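Local coordinates for radical SAM domain protein (Methanothrix thermoacetophila, PDB 6Y1X) that probably builds the carbide-centred iron-sulfur precursor (NifB-co) of the nitrogenase cofactor, as a radical SAM enzyme that carries [4Fe-4S] clusters, at residues Leu249-Lys254 / Ile258-Pro263. Numbering follows the deposited sequence.
With SO4 (sulfate ion), chain F.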
loop_
_atom_site.group_PDB
_atom_site.type_symbol
_atom_site.label_atom_id
_atom_site.label_comp_id
_atom_site.label_asym_id
_atom_site.label_seq_id
_atom_site.Cartn_x
_atom_site.Cartn_y
_atom_site.Cartn_z
ATOM N N LEU A 249 -14.418 -3.235 1.236
ATOM C CA LEU A 249 -14.701 -2.322 0.136
ATOM C C LEU A 249 -15.410 -1.068 0.630
ATOM O O LEU A 249 -16.332 -1.141 1.448
ATOM C CB LEU A 249 -15.565 -3.018 -0.923
ATOM C CG LEU A 249 -16.144 -2.123 -2.023
ATOM C CD1 LEU A 249 -15.047 -1.648 -2.967
ATOM C CD2 LEU A 249 -17.247 -2.821 -2.801
ATOM N N ILE A 250 -14.939 0.083 0.159
ATOM C CA ILE A 250 -15.681 1.337 0.246
ATOM C C ILE A 250 -16.354 1.513 -1.110
ATOM O O ILE A 250 -15.676 1.853 -2.089
ATOM C CB ILE A 250 -14.766 2.528 0.574
ATOM C CG1 ILE A 250 -13.991 2.282 1.871
ATOM C CG2 ILE A 250 -15.580 3.817 0.672
ATOM C CD1 ILE A 250 -14.869 2.243 3.096
ATOM N N PRO A 251 -17.658 1.270 -1.224
ATOM C CA PRO A 251 -18.292 1.250 -2.552
ATOM C C PRO A 251 -18.205 2.611 -3.231
ATOM O O PRO A 251 -18.635 3.626 -2.682
ATOM C CB PRO A 251 -19.743 0.855 -2.248
ATOM C CG PRO A 251 -19.704 0.222 -0.898
ATOM C CD PRO A 251 -18.599 0.911 -0.150
ATOM N N GLN A 252 -17.655 2.620 -4.442
ATOM C CA GLN A 252 -17.339 3.864 -5.133
ATOM C C GLN A 252 -16.992 3.530 -6.574
ATOM O O GLN A 252 -16.619 2.396 -6.886
ATOM C CB GLN A 252 -16.176 4.594 -4.436
ATOM C CG GLN A 252 -15.763 5.967 -4.996
ATOM C CD GLN A 252 -16.914 6.952 -5.122
ATOM O OE1 GLN A 252 -17.737 6.861 -6.035
ATOM N NE2 GLN A 252 -16.997 7.880 -4.177
ATOM N N TYR A 253 -17.126 4.527 -7.449
ATOM C CA TYR A 253 -16.869 4.383 -8.890
ATOM C C TYR A 253 -17.661 3.173 -9.388
ATOM O O TYR A 253 -18.858 3.071 -9.088
ATOM C CB TYR A 253 -15.362 4.337 -9.122
ATOM C CG TYR A 253 -14.950 4.298 -10.578
ATOM C CD1 TYR A 253 -15.703 4.943 -11.555
ATOM C CD2 TYR A 253 -13.796 3.631 -10.974
ATOM C CE1 TYR A 253 -15.318 4.917 -12.885
ATOM C CE2 TYR A 253 -13.405 3.598 -12.301
ATOM C CZ TYR A 253 -14.170 4.237 -13.250
ATOM O OH TYR A 253 -13.785 4.190 -14.567
ATOM N N LYS A 254 -17.052 2.243 -10.128
ATOM C CA LYS A 254 -17.806 1.151 -10.730
ATOM C C LYS A 254 -18.279 0.133 -9.707
ATOM O O LYS A 254 -19.139 -0.691 -10.036
ATOM C CB LYS A 254 -16.971 0.466 -11.811
ATOM C CG LYS A 254 -16.843 1.309 -13.065
ATOM C CD LYS A 254 -15.883 0.699 -14.068
ATOM C CE LYS A 254 -15.928 1.476 -15.383
ATOM N NZ LYS A 254 -15.087 0.841 -16.428
ATOM N N ILE A 258 -22.049 -2.114 -5.014
ATOM C CA ILE A 258 -21.773 -3.341 -4.280
ATOM C C ILE A 258 -22.025 -3.103 -2.798
ATOM O O ILE A 258 -21.586 -2.092 -2.233
ATOM C CB ILE A 258 -20.332 -3.814 -4.536
ATOM C CG1 ILE A 258 -20.131 -4.148 -6.014
ATOM C CG2 ILE A 258 -20.009 -5.030 -3.672
ATOM C CD1 ILE A 258 -18.741 -4.697 -6.331
ATOM N N LYS A 259 -22.734 -4.025 -2.165
ATOM C CA LYS A 259 -22.940 -3.961 -0.724
ATOM C C LYS A 259 -21.642 -4.335 -0.025
ATOM O O LYS A 259 -21.144 -5.449 -0.232
ATOM C CB LYS A 259 -24.063 -4.898 -0.292
ATOM C CG LYS A 259 -24.335 -4.869 1.205
ATOM C CD LYS A 259 -25.374 -5.904 1.606
ATOM N N PRO A 260 -21.057 -3.461 0.786
ATOM C CA PRO A 260 -19.780 -3.788 1.436
ATOM C C PRO A 260 -19.961 -4.901 2.450
ATOM O O PRO A 260 -21.079 -5.138 2.932
ATOM C CB PRO A 260 -19.382 -2.470 2.117
ATOM C CG PRO A 260 -20.682 -1.753 2.324
ATOM C CD PRO A 260 -21.515 -2.102 1.121
ATOM N N PRO A 261 -18.891 -5.611 2.801
ATOM C CA PRO A 261 -19.008 -6.626 3.852
ATOM C C PRO A 261 -19.356 -5.980 5.183
ATOM O O PRO A 261 -18.810 -4.938 5.555
ATOM C CB PRO A 261 -17.621 -7.275 3.877
ATOM C CG PRO A 261 -16.713 -6.216 3.361
ATOM C CD PRO A 261 -17.504 -5.473 2.322
ATOM N N THR A 262 -20.290 -6.606 5.896
ATOM C CA THR A 262 -20.616 -6.166 7.239
ATOM C C THR A 262 -19.405 -6.356 8.147
ATOM O O THR A 262 -18.500 -7.137 7.834
ATOM C CB THR A 262 -21.815 -6.943 7.777
ATOM O OG1 THR A 262 -21.424 -8.289 8.062
ATOM C CG2 THR A 262 -22.942 -6.951 6.758
ATOM N N PRO A 263 -19.353 -5.630 9.268
ATOM C CA PRO A 263 -18.267 -5.871 10.235
ATOM C C PRO A 263 -18.111 -7.329 10.636
ATOM O O PRO A 263 -17.002 -7.862 10.537
ATOM C CB PRO A 263 -18.664 -4.978 11.417
ATOM C CG PRO A 263 -19.415 -3.859 10.788
ATOM C CD PRO A 263 -20.176 -4.465 9.641
HETATM S S SO4 F . -16.647 -2.319 -16.958
HETATM O O1 SO4 F . -15.859 -1.332 -17.690
HETATM O O2 SO4 F . -16.062 -2.550 -15.641
HETATM O O3 SO4 F . -18.010 -1.819 -16.800
HETATM O O4 SO4 F . -16.671 -3.577 -17.700
#
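L249 swings CG to the side opposite its backbone N (chi1 170°), and chi2 of 71° turns CD2 toward I258, whose CG2 branch also stands opposite its own backbone N; CD2 of L249 lies 3.6 Å from CG2 of I258, the two side chains crossing at about a right angle. Both residues belong to the loop that leaves strand 243-248, an outermost strand of the parallel sheet in this radical SAM fold, and doubles back before helix 263-273. L249 is buried and also lies against Y65; the side chain of L249 is about 9 Å from those of C63 and C66, two ligands of a [4Fe-4S] cluster that flank Y65 in sequence. Farther out, the prolines P251 and P260 meet with their rings crossed, CG of P251 resting 3.6 Å from CD of P260. The same CG of P251 comes within 3.3 Å of the carbonyl O of I258, while CB of P260 sits 3.4 Å from the carbonyl O of L249. With P251 cut back to an alanine, CG and CD are lost, which would probably leave the ring of P260 without the carbons it crosses and open a gap beside the carbonyl O of I258. Beyond the prolines, Q252 bends back so that its OE1 accepts the backbone N-H of Y253 through a lone pair in the carbonyl plane (2.8 Å, 163° at the hydrogen). Y253 and K254 tie the middle of the loop to D178, by a hydrogen bond from OH and a salt bridge from NZ. CG of K254 lies over the centre of the Y253 ring, and the chain beyond runs extended to a sulfate, probably from the crystallisation liquor and also bound by K64, where NZ of K254 donates to sulfate O1 at 2.6 Å.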